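Local coordinates for Phthiocerol/phenolphthiocerol synthesis polyketide synthase type I PpsC (Mycobacterium tuberculosis, PDB 5NJI), which probably dehydrates beta-hydroxyacyl intermediates during phthiocerol and phenolphthiocerol assembly, its dehydratase domain being captured here with a dodec-2-enoyl-CoA thioester, at residues Ala58-Asp63 with Ala183-Gly188; Leu65-Gly70 with Arg101-Val106. The protein carries 1 engineered substitution. All blocks are in the same frame, centred on the assembly; numbering follows the deposited sequence. Where two conformers were deposited one is given.

Interaction 1 of 2, residues Ala58-Asp63 with Ala183-Gly188. Engineered in segment 58-63: Phe60 (natural residue His). With 8Z2 (~{S}-[2-[3-[[(2~{R})-4-[[[(2~{R},3~{S},4~{R},5~{R})-5-(6-aminopurin-9-yl)-4-oxidanyl-3-phosphonooxy-oxolan-2-yl]methoxy-oxidanyl-phosphoryl]oxy-oxidanyl-phosphoryl]oxy-3,3-dimethyl-2-oxidanyl-butanoyl]amino]propanoylamino]ethyl] (~{E})-dodec-2-enethioate), chain B.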
loop_
_atom_site.group_PDB
_atom_site.type_symbol
_atom_site.label_atom_id
_atom_site.label_comp_id
_atom_site.label_asym_id
_atom_site.label_seq_id
_atom_site.Cartn_x
_atom_site.Cartn_y
_atom_site.Cartn_z
ATOM N N ALA A 58 -2.330 14.545 3.235
ATOM C CA ALA A 58 -1.303 15.598 3.068
ATOM C C ALA A 58 0.150 15.161 3.372
ATOM O O ALA A 58 1.073 15.804 2.967
ATOM C CB ALA A 58 -1.599 16.918 3.876
ATOM N N ASP A 59 0.309 14.080 4.117
ATOM C CA ASP A 59 1.638 13.642 4.497
ATOM C C ASP A 59 2.273 12.702 3.477
ATOM O O ASP A 59 3.390 12.221 3.716
ATOM C CB ASP A 59 1.583 12.980 5.873
ATOM C CG ASP A 59 1.584 13.989 7.019
ATOM O OD1 ASP A 59 1.501 15.217 6.768
ATOM O OD2 ASP A 59 1.694 13.561 8.182
ATOM N N PHE A 60 1.623 12.453 2.340
ATOM C CA PHE A 60 2.225 11.656 1.277
ATOM C C PHE A 60 2.431 12.547 0.057
ATOM O O PHE A 60 1.476 12.859 -0.657
ATOM C CB PHE A 60 1.379 10.443 0.926
ATOM C CG PHE A 60 2.164 9.400 0.196
ATOM C CD1 PHE A 60 2.882 8.447 0.895
ATOM C CD2 PHE A 60 2.263 9.436 -1.179
ATOM C CE1 PHE A 60 3.622 7.508 0.229
ATOM C CE2 PHE A 60 3.014 8.508 -1.856
ATOM C CZ PHE A 60 3.708 7.544 -1.142
ATOM N N VAL A 61 3.669 12.955 -0.161
ATOM C CA VAL A 61 4.006 13.991 -1.126
ATOM C C VAL A 61 5.112 13.491 -2.041
ATOM O O VAL A 61 6.051 12.822 -1.599
ATOM C CB VAL A 61 4.425 15.277 -0.395
ATOM C CG1 VAL A 61 4.996 16.316 -1.363
ATOM C CG2 VAL A 61 3.240 15.835 0.391
ATOM N N ILE A 62 4.984 13.787 -3.329
ATOM C CA ILE A 62 6.014 13.503 -4.319
ATOM C C ILE A 62 6.274 14.789 -5.090
ATOM O O ILE A 62 5.346 15.364 -5.670
ATOM C CB ILE A 62 5.614 12.369 -5.275
ATOM C CG1 ILE A 62 5.386 11.073 -4.494
ATOM C CG2 ILE A 62 6.698 12.181 -6.346
ATOM C CD1 ILE A 62 5.095 9.876 -5.347
ATOM N N ASP A 63 7.512 15.271 -5.062
ATOM C CA ASP A 63 7.861 16.496 -5.789
ATOM C C ASP A 63 6.899 17.630 -5.429
ATOM O O ASP A 63 6.371 18.332 -6.299
ATOM C CB ASP A 63 7.863 16.252 -7.304
ATOM C CG ASP A 63 8.993 15.344 -7.760
ATOM O OD1 ASP A 63 9.967 15.163 -7.003
ATOM O OD2 ASP A 63 8.908 14.823 -8.896
ATOM N N ALA A 183 15.222 11.901 -3.270
ATOM C CA ALA A 183 14.635 11.351 -4.480
ATOM C C ALA A 183 13.263 11.943 -4.810
ATOM O O ALA A 183 12.647 11.517 -5.795
ATOM C CB ALA A 183 14.512 9.835 -4.355
ATOM N N GLY A 184 12.763 12.889 -4.017
ATOM C CA GLY A 184 11.464 13.505 -4.260
ATOM C C GLY A 184 10.298 12.862 -3.529
ATOM O O GLY A 184 9.153 13.280 -3.723
ATOM N N GLN A 185 10.563 11.865 -2.709
ATOM C CA GLN A 185 9.560 11.113 -1.956
ATOM C C GLN A 185 9.543 11.711 -0.556
ATOM O O GLN A 185 10.460 11.476 0.235
ATOM C CB GLN A 185 9.957 9.645 -1.932
ATOM C CG GLN A 185 8.983 8.709 -1.312
ATOM C CD GLN A 185 8.351 7.859 -2.362
ATOM O OE1 GLN A 185 7.167 8.001 -2.637
ATOM N NE2 GLN A 185 9.148 6.994 -2.999
ATOM N N GLN A 186 8.507 12.480 -0.245
ATOM C CA GLN A 186 8.467 13.321 0.947
ATOM C C GLN A 186 7.377 12.814 1.902
ATOM O O GLN A 186 6.237 13.285 1.895
ATOM C CB GLN A 186 8.234 14.782 0.551
ATOM C CG GLN A 186 9.309 15.350 -0.393
ATOM C CD GLN A 186 8.786 16.493 -1.256
ATOM O OE1 GLN A 186 8.528 16.315 -2.442
ATOM N NE2 GLN A 186 8.626 17.668 -0.659
ATOM N N HIS A 187 7.742 11.859 2.739
ATOM C CA HIS A 187 6.827 11.333 3.741
ATOM C C HIS A 187 6.728 12.296 4.918
ATOM O O HIS A 187 7.734 12.575 5.581
ATOM C CB HIS A 187 7.310 9.981 4.264
ATOM C CG HIS A 187 7.269 8.861 3.268
ATOM N ND1 HIS A 187 8.384 8.427 2.587
ATOM C CD2 HIS A 187 6.257 8.045 2.888
ATOM C CE1 HIS A 187 8.059 7.405 1.817
ATOM N NE2 HIS A 187 6.775 7.144 1.991
ATOM N N GLY A 188 5.520 12.763 5.215
ATOM C CA GLY A 188 5.296 13.552 6.400
ATOM C C GLY A 188 5.172 12.688 7.642
ATOM O O GLY A 188 5.317 11.465 7.607
HETATM C C2 8Z2 B . -3.152 -2.292 -18.738
HETATM C C4 8Z2 B . -1.762 -0.527 -19.396
HETATM C C5 8Z2 B . -2.683 -0.124 -20.240
HETATM C C6 8Z2 B . -3.811 -0.777 -20.370
HETATM C C8 8Z2 B . -1.062 1.219 -20.440
HETATM C C10 8Z2 B . 12.868 2.614 -2.762
HETATM C C11 8Z2 B . 13.878 1.683 -3.300
HETATM C C12 8Z2 B . 14.822 2.399 -4.188
HETATM N N9 8Z2 B . -0.778 0.346 -19.478
HETATM N N7 8Z2 B . -2.258 0.952 -20.850
HETATM N N3 8Z2 B . -1.969 -1.612 -18.629
HETATM N N1 8Z2 B . -4.078 -1.863 -19.644
HETATM N N6 8Z2 B . -4.630 -0.261 -21.252
HETATM C "C1'" 8Z2 B . 0.293 -0.222 -18.430
HETATM C "C2'" 8Z2 B . 0.926 -1.255 -19.283
HETATM O "O2'" 8Z2 B . 0.913 -2.315 -18.336
HETATM C "C3'" 8Z2 B . 2.330 -0.560 -19.678
HETATM O "O3'" 8Z2 B . 2.842 -1.203 -20.881
HETATM C "C4'" 8Z2 B . 2.839 -0.485 -18.088
HETATM O "O4'" 8Z2 B . 1.589 0.155 -17.553
HETATM C "C5'" 8Z2 B . 4.004 0.318 -17.532
HETATM O "O5'" 8Z2 B . 3.926 1.686 -17.682
HETATM P P1 8Z2 B . 3.781 2.439 -18.945
HETATM O O11 8Z2 B . 2.324 2.464 -18.998
HETATM O O12 8Z2 B . 4.156 1.753 -20.207
HETATM O O6 8Z2 B . 4.453 4.007 -18.893
HETATM P P2 8Z2 B . 3.491 5.298 -18.780
HETATM O O21 8Z2 B . 1.972 4.983 -19.116
HETATM O O22 8Z2 B . 3.671 6.549 -19.397
HETATM O O7 8Z2 B . 3.767 5.472 -17.179
HETATM C CPA 8Z2 B . 4.768 4.843 -16.358
HETATM C CPB 8Z2 B . 4.497 5.426 -14.944
HETATM C CP8 8Z2 B . 3.028 5.112 -14.610
HETATM C CP7 8Z2 B . 5.392 4.834 -13.903
HETATM C CP9 8Z2 B . 4.714 6.934 -14.996
HETATM O OP3 8Z2 B . 2.922 3.743 -14.639
HETATM C CP6 8Z2 B . 2.544 5.646 -13.237
HETATM O OP2 8Z2 B . 2.562 6.808 -13.046
HETATM N NP2 8Z2 B . 1.957 4.791 -12.412
HETATM C CP5 8Z2 B . 1.381 5.105 -11.124
HETATM C CP4 8Z2 B . 2.411 4.880 -10.034
HETATM C CP3 8Z2 B . 1.761 5.240 -8.678
HETATM O OP1 8Z2 B . 0.844 5.986 -8.638
HETATM N NP1 8Z2 B . 2.269 4.710 -7.592
HETATM C CP2 8Z2 B . 1.717 4.939 -6.292
HETATM C CP1 8Z2 B . 2.083 6.279 -5.761
HETATM S S 8Z2 B . 3.868 6.387 -5.425
HETATM P P3 8Z2 B . 1.796 -1.041 -22.288
HETATM O O31 8Z2 B . 1.334 0.580 -22.170
HETATM O O32 8Z2 B . 0.539 -1.667 -22.257
HETATM O O33 8Z2 B . 2.331 -1.239 -23.639
HETATM C CA1 8Z2 B . 4.002 5.537 -4.157
HETATM C CA2 8Z2 B . 5.367 5.464 -3.581
HETATM O OA1 8Z2 B . 3.160 4.936 -3.569
HETATM C CA3 8Z2 B . 5.563 4.614 -2.387
HETATM C CA4 8Z2 B . 6.931 4.512 -1.851
HETATM C CA5 8Z2 B . 7.080 3.438 -0.803
HETATM C CA6 8Z2 B . 8.528 3.351 -0.346
HETATM C CA7 8Z2 B . 9.404 2.611 -1.383
HETATM C CA8 8Z2 B . 10.883 2.897 -1.212
HETATM C CA9 8Z2 B . 11.818 1.921 -1.977
#
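Phe60 and His187 lie side by side on one face of a short antiparallel pairing between strands 60-62 and 185-187, which links the two halves of what is, by family, a double-hotdog dehydratase domain. Phe60 is engineered, the natural residue being His. With CG anti to the backbone N (chi1 -161°), its ring leans toward His187, CE1 lying 3.6 Å from His187 NE2. The two ring planes stand 81° apart and meet obliquely; His187 NE2 also has a weak hydrogen bond to Asp230. The outer edge of the Phe60 ring points at the acyl chain, with CZ 3.6 Å from CA2 of 8Z2 and that carbon in the ring plane. Further along the same face Ile62 and Gln185 run in the same direction. Gln185 bends at chi2, bringing OE1 to 3.3 Å from CA2 of the ligand; this oxygen is buried without a hydrogen-bond partner in the model. On the reverse face Val61 meets the extended chain of Gln186, CG1 resting 3.7 Å from Gln186 OE1, which accepts from Asp64 N. Beneath them Gln186 N donates to Val61 O at 2.8 Å, while the bond back from Val61 N to Gln186 O is weak. At the far end the Asp59 carboxylate packs against Gly188 and takes Ala190 N on OD2. There Gly188 N donates to Asp59 O, 2.7 Å away and almost straight at 175°.

Interaction 2 of 2, residues Leu65-Gly70 with Arg101-Val106. With 8Z2 (~{S}-[2-[3-[[(2~{R})-4-[[[(2~{R},3~{S},4~{R},5~{R})-5-(6-aminopurin-9-yl)-4-oxidanyl-3-phosphonooxy-oxolan-2-yl]methoxy-oxidanyl-phosphoryl]oxy-oxidanyl-phosphoryl]oxy-3,3-dimethyl-2-oxidanyl-butanoyl]amino]propanoylamino]ethyl] (~{E})-dodec-2-enethioate), chain B.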
loop_
_atom_site.group_PDB
_atom_site.type_symbol
_atom_site.label_atom_id
_atom_site.label_comp_id
_atom_site.label_asym_id
_atom_site.label_seq_id
_atom_site.Cartn_x
_atom_site.Cartn_y
_atom_site.Cartn_z
ATOM N N LEU A 65 3.910 17.656 -4.486
ATOM C CA LEU A 65 2.483 17.440 -4.730
ATOM C C LEU A 65 1.955 16.286 -3.887
ATOM O O LEU A 65 2.601 15.240 -3.780
ATOM C CB LEU A 65 2.199 17.138 -6.207
ATOM C CG LEU A 65 2.706 18.142 -7.235
ATOM C CD1 LEU A 65 2.239 17.704 -8.612
ATOM C CD2 LEU A 65 2.227 19.534 -6.917
ATOM N N VAL A 66 0.759 16.476 -3.327
ATOM C CA VAL A 66 0.071 15.410 -2.599
ATOM C C VAL A 66 -0.398 14.367 -3.601
ATOM O O VAL A 66 -1.134 14.675 -4.539
ATOM C CB VAL A 66 -1.115 15.964 -1.802
ATOM C CG1 VAL A 66 -1.893 14.834 -1.102
ATOM C CG2 VAL A 66 -0.647 17.002 -0.778
ATOM N N VAL A 67 0.025 13.125 -3.405
ATOM C CA VAL A 67 -0.248 12.043 -4.330
ATOM C C VAL A 67 -0.835 10.903 -3.517
ATOM O O VAL A 67 -0.433 10.673 -2.377
ATOM C CB VAL A 67 1.044 11.608 -5.048
ATOM C CG1 VAL A 67 0.880 10.267 -5.749
ATOM C CG2 VAL A 67 1.452 12.678 -6.037
ATOM N N LEU A 68 -1.774 10.185 -4.096
ATOM C CA LEU A 68 -2.375 9.100 -3.354
ATOM C C LEU A 68 -1.415 7.916 -3.324
ATOM O O LEU A 68 -0.942 7.485 -4.383
ATOM C CB LEU A 68 -3.700 8.666 -3.977
ATOM C CG LEU A 68 -4.558 7.777 -3.078
ATOM C CD1 LEU A 68 -5.137 8.598 -1.925
ATOM C CD2 LEU A 68 -5.663 7.123 -3.867
ATOM N N PRO A 69 -1.086 7.372 -2.155
ATOM C CA PRO A 69 -0.091 6.296 -2.129
ATOM C C PRO A 69 -0.638 4.999 -2.705
ATOM O O PRO A 69 -1.835 4.711 -2.640
ATOM C CB PRO A 69 0.244 6.157 -0.643
ATOM C CG PRO A 69 -0.941 6.636 0.064
ATOM C CD PRO A 69 -1.524 7.738 -0.794
ATOM N N GLY A 70 0.281 4.202 -3.263
ATOM C CA GLY A 70 -0.106 2.924 -3.838
ATOM C C GLY A 70 -0.906 2.075 -2.880
ATOM O O GLY A 70 -1.868 1.404 -3.268
ATOM N N ARG A 101 -1.582 2.417 -12.687
ATOM C CA ARG A 101 -1.387 2.981 -14.020
ATOM C C ARG A 101 -1.043 4.585 -14.153
ATOM O O ARG A 101 -0.460 4.924 -15.084
ATOM C CB ARG A 101 -2.667 2.607 -14.787
ATOM C CG ARG A 101 -3.232 1.203 -14.392
ATOM C CD ARG A 101 -3.756 0.289 -15.495
ATOM N NE ARG A 101 -4.128 1.081 -16.669
ATOM C CZ ARG A 101 -5.210 0.808 -17.447
ATOM N NH1 ARG A 101 -5.971 -0.302 -17.119
ATOM N NH2 ARG A 101 -5.523 1.660 -18.533
ATOM N N GLN A 102 -1.625 5.397 -13.294
ATOM C CA GLN A 102 -1.409 6.827 -13.339
ATOM C C GLN A 102 -1.472 7.456 -11.970
ATOM O O GLN A 102 -2.324 7.191 -11.243
ATOM C CB GLN A 102 -2.421 7.504 -14.300
ATOM C CG GLN A 102 -2.194 9.003 -14.417
ATOM C CD GLN A 102 -3.011 9.691 -15.526
ATOM O OE1 GLN A 102 -3.356 9.051 -16.477
ATOM N NE2 GLN A 102 -3.265 10.973 -15.415
ATOM N N MET A 103 -0.507 8.259 -11.678
ATOM C CA MET A 103 -0.455 8.891 -10.372
ATOM C C MET A 103 -1.657 9.800 -10.194
ATOM O O MET A 103 -2.106 10.454 -11.144
ATOM C CB MET A 103 0.823 9.706 -10.213
ATOM C CG MET A 103 1.934 9.007 -9.513
ATOM S SD MET A 103 3.260 10.161 -9.120
ATOM C CE MET A 103 4.619 8.995 -9.094
ATOM N N LEU A 104 -2.167 9.855 -8.971
ATOM C CA LEU A 104 -3.301 10.708 -8.635
ATOM C C LEU A 104 -2.837 11.868 -7.758
ATOM O O LEU A 104 -2.399 11.665 -6.619
ATOM C CB LEU A 104 -4.401 9.919 -7.924
ATOM C CG LEU A 104 -5.599 10.747 -7.424
ATOM C CD1 LEU A 104 -6.131 11.689 -8.491
ATOM C CD2 LEU A 104 -6.682 9.813 -6.950
ATOM N N HIS A 105 -2.967 13.083 -8.284
ATOM C CA HIS A 105 -2.699 14.315 -7.551
ATOM C C HIS A 105 -3.960 14.679 -6.784
ATOM O O HIS A 105 -5.022 14.911 -7.384
ATOM C CB HIS A 105 -2.277 15.394 -8.553
ATOM C CG HIS A 105 -2.089 16.775 -7.997
ATOM N ND1 HIS A 105 -1.598 17.054 -6.741
ATOM C CD2 HIS A 105 -2.279 17.977 -8.592
ATOM C CE1 HIS A 105 -1.528 18.364 -6.577
ATOM N NE2 HIS A 105 -1.936 18.945 -7.688
ATOM N N VAL A 106 -3.869 14.657 -5.456
ATOM C CA VAL A 106 -5.026 14.892 -4.609
ATOM C C VAL A 106 -5.196 16.397 -4.450
ATOM O O VAL A 106 -4.438 17.054 -3.728
ATOM C CB VAL A 106 -4.882 14.209 -3.250
ATOM C CG1 VAL A 106 -6.091 14.482 -2.398
ATOM C CG2 VAL A 106 -4.711 12.705 -3.452
HETATM C C2 8Z2 B . -3.152 -2.292 -18.738
HETATM C C4 8Z2 B . -1.762 -0.527 -19.396
HETATM C C5 8Z2 B . -2.683 -0.124 -20.240
HETATM C C6 8Z2 B . -3.811 -0.777 -20.370
HETATM C C8 8Z2 B . -1.062 1.219 -20.440
HETATM C C10 8Z2 B . 12.868 2.614 -2.762
HETATM C C11 8Z2 B . 13.878 1.683 -3.300
HETATM C C12 8Z2 B . 14.822 2.399 -4.188
HETATM N N9 8Z2 B . -0.778 0.346 -19.478
HETATM N N7 8Z2 B . -2.258 0.952 -20.850
HETATM N N3 8Z2 B . -1.969 -1.612 -18.629
HETATM N N1 8Z2 B . -4.078 -1.863 -19.644
HETATM N N6 8Z2 B . -4.630 -0.261 -21.252
HETATM C "C1'" 8Z2 B . 0.293 -0.222 -18.430
HETATM C "C2'" 8Z2 B . 0.926 -1.255 -19.283
HETATM O "O2'" 8Z2 B . 0.913 -2.315 -18.336
HETATM C "C3'" 8Z2 B . 2.330 -0.560 -19.678
HETATM O "O3'" 8Z2 B . 2.842 -1.203 -20.881
HETATM C "C4'" 8Z2 B . 2.839 -0.485 -18.088
HETATM O "O4'" 8Z2 B . 1.589 0.155 -17.553
HETATM C "C5'" 8Z2 B . 4.004 0.318 -17.532
HETATM O "O5'" 8Z2 B . 3.926 1.686 -17.682
HETATM P P1 8Z2 B . 3.781 2.439 -18.945
HETATM O O11 8Z2 B . 2.324 2.464 -18.998
HETATM O O12 8Z2 B . 4.156 1.753 -20.207
HETATM O O6 8Z2 B . 4.453 4.007 -18.893
HETATM P P2 8Z2 B . 3.491 5.298 -18.780
HETATM O O21 8Z2 B . 1.972 4.983 -19.116
HETATM O O22 8Z2 B . 3.671 6.549 -19.397
HETATM O O7 8Z2 B . 3.767 5.472 -17.179
HETATM C CPA 8Z2 B . 4.768 4.843 -16.358
HETATM C CPB 8Z2 B . 4.497 5.426 -14.944
HETATM C CP8 8Z2 B . 3.028 5.112 -14.610
HETATM C CP7 8Z2 B . 5.392 4.834 -13.903
HETATM C CP9 8Z2 B . 4.714 6.934 -14.996
HETATM O OP3 8Z2 B . 2.922 3.743 -14.639
HETATM C CP6 8Z2 B . 2.544 5.646 -13.237
HETATM O OP2 8Z2 B . 2.562 6.808 -13.046
HETATM N NP2 8Z2 B . 1.957 4.791 -12.412
HETATM C CP5 8Z2 B . 1.381 5.105 -11.124
HETATM C CP4 8Z2 B . 2.411 4.880 -10.034
HETATM C CP3 8Z2 B . 1.761 5.240 -8.678
HETATM O OP1 8Z2 B . 0.844 5.986 -8.638
HETATM N NP1 8Z2 B . 2.269 4.710 -7.592
HETATM C CP2 8Z2 B . 1.717 4.939 -6.292
HETATM C CP1 8Z2 B . 2.083 6.279 -5.761
HETATM S S 8Z2 B . 3.868 6.387 -5.425
HETATM P P3 8Z2 B . 1.796 -1.041 -22.288
HETATM O O31 8Z2 B . 1.334 0.580 -22.170
HETATM O O32 8Z2 B . 0.539 -1.667 -22.257
HETATM O O33 8Z2 B . 2.331 -1.239 -23.639
HETATM C CA1 8Z2 B . 4.002 5.537 -4.157
HETATM C CA2 8Z2 B . 5.367 5.464 -3.581
HETATM O OA1 8Z2 B . 3.160 4.936 -3.569
HETATM C CA3 8Z2 B . 5.563 4.614 -2.387
HETATM C CA4 8Z2 B . 6.931 4.512 -1.851
HETATM C CA5 8Z2 B . 7.080 3.438 -0.803
HETATM C CA6 8Z2 B . 8.528 3.351 -0.346
HETATM C CA7 8Z2 B . 9.404 2.611 -1.383
HETATM C CA8 8Z2 B . 10.883 2.897 -1.212
HETATM C CA9 8Z2 B . 11.818 1.921 -1.977
HETATM O O HOH W 1 -1.249 7.664 -7.187
#
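Val67 and His105 form a single backbone bridge, CA to CA 4.6 Å, between segments whose touching parts run 102° apart. Val66 O takes two donors from opposite faces of its carbonyl plane: Val106 N at 2.9 Å and His105 ND1 at 3.3 Å. The second bond lies in the imidazole plane and is nearly straight (169°); together with Leu65 it fixes how the ring is turned. Leu65 crosses His105 at about a right angle and sets CD1 over the ring centre, a CH-pi contact 4.3 Å from the centroid. With CG anti to the backbone N (chi1 174°), the His105 ring comes back to Val66 although CB points away from it. Beyond the bridge Leu68 N donates to Leu104 O at 3.0 Å. Apolar groups line the rest: Val66 CG1 presses on Val106 CB at 3.7 Å, Val106 CG2 reaches Leu68 CB, and Val67 CG1 touches Met103 CG. A water bridges the segments, donating to Leu68 O and to OP1 of 8Z2, in its pantetheine arm, while accepting from Leu104 N. Met103 CG comes 3.3 Å from that same OP1. In the conformer given, one face of the Arg101 guanidinium lies over C6 of the adenine. Leu68 and Leu104 both pack on Tyr73 of helix 70-84, Leu104 also meets His139 of strand 136-146, and Gln102 O accepts from His139 ND1.

How the interactions relate
Interactions 1 and 2 meet along strands 60-62 and 65-66, neighbours in one small antiparallel sheet, their centres about 10 Å apart. A probable hydrogen bond joins Phe60 O to Val67 N (3.1 Å). Side chains add to the join: Phe60 CE1 packs on Pro69 CB at 3.7 Å and Ile62 CD1 on Met103 CE at 3.9 Å. Both contacts line the 8Z2 pocket but divide the ligand. Interaction 1 borders the thioester and the first carbons of the acyl chain, with Ile62 CD1 3.7 Å from the sulfur; in segment 101-106 Gln102 and Met103 follow the pantetheine arm. They converge at the thioester carbonyl, where OA1 accepts from Gly70 N at 3.0 Å and lies near the Phe60 ring.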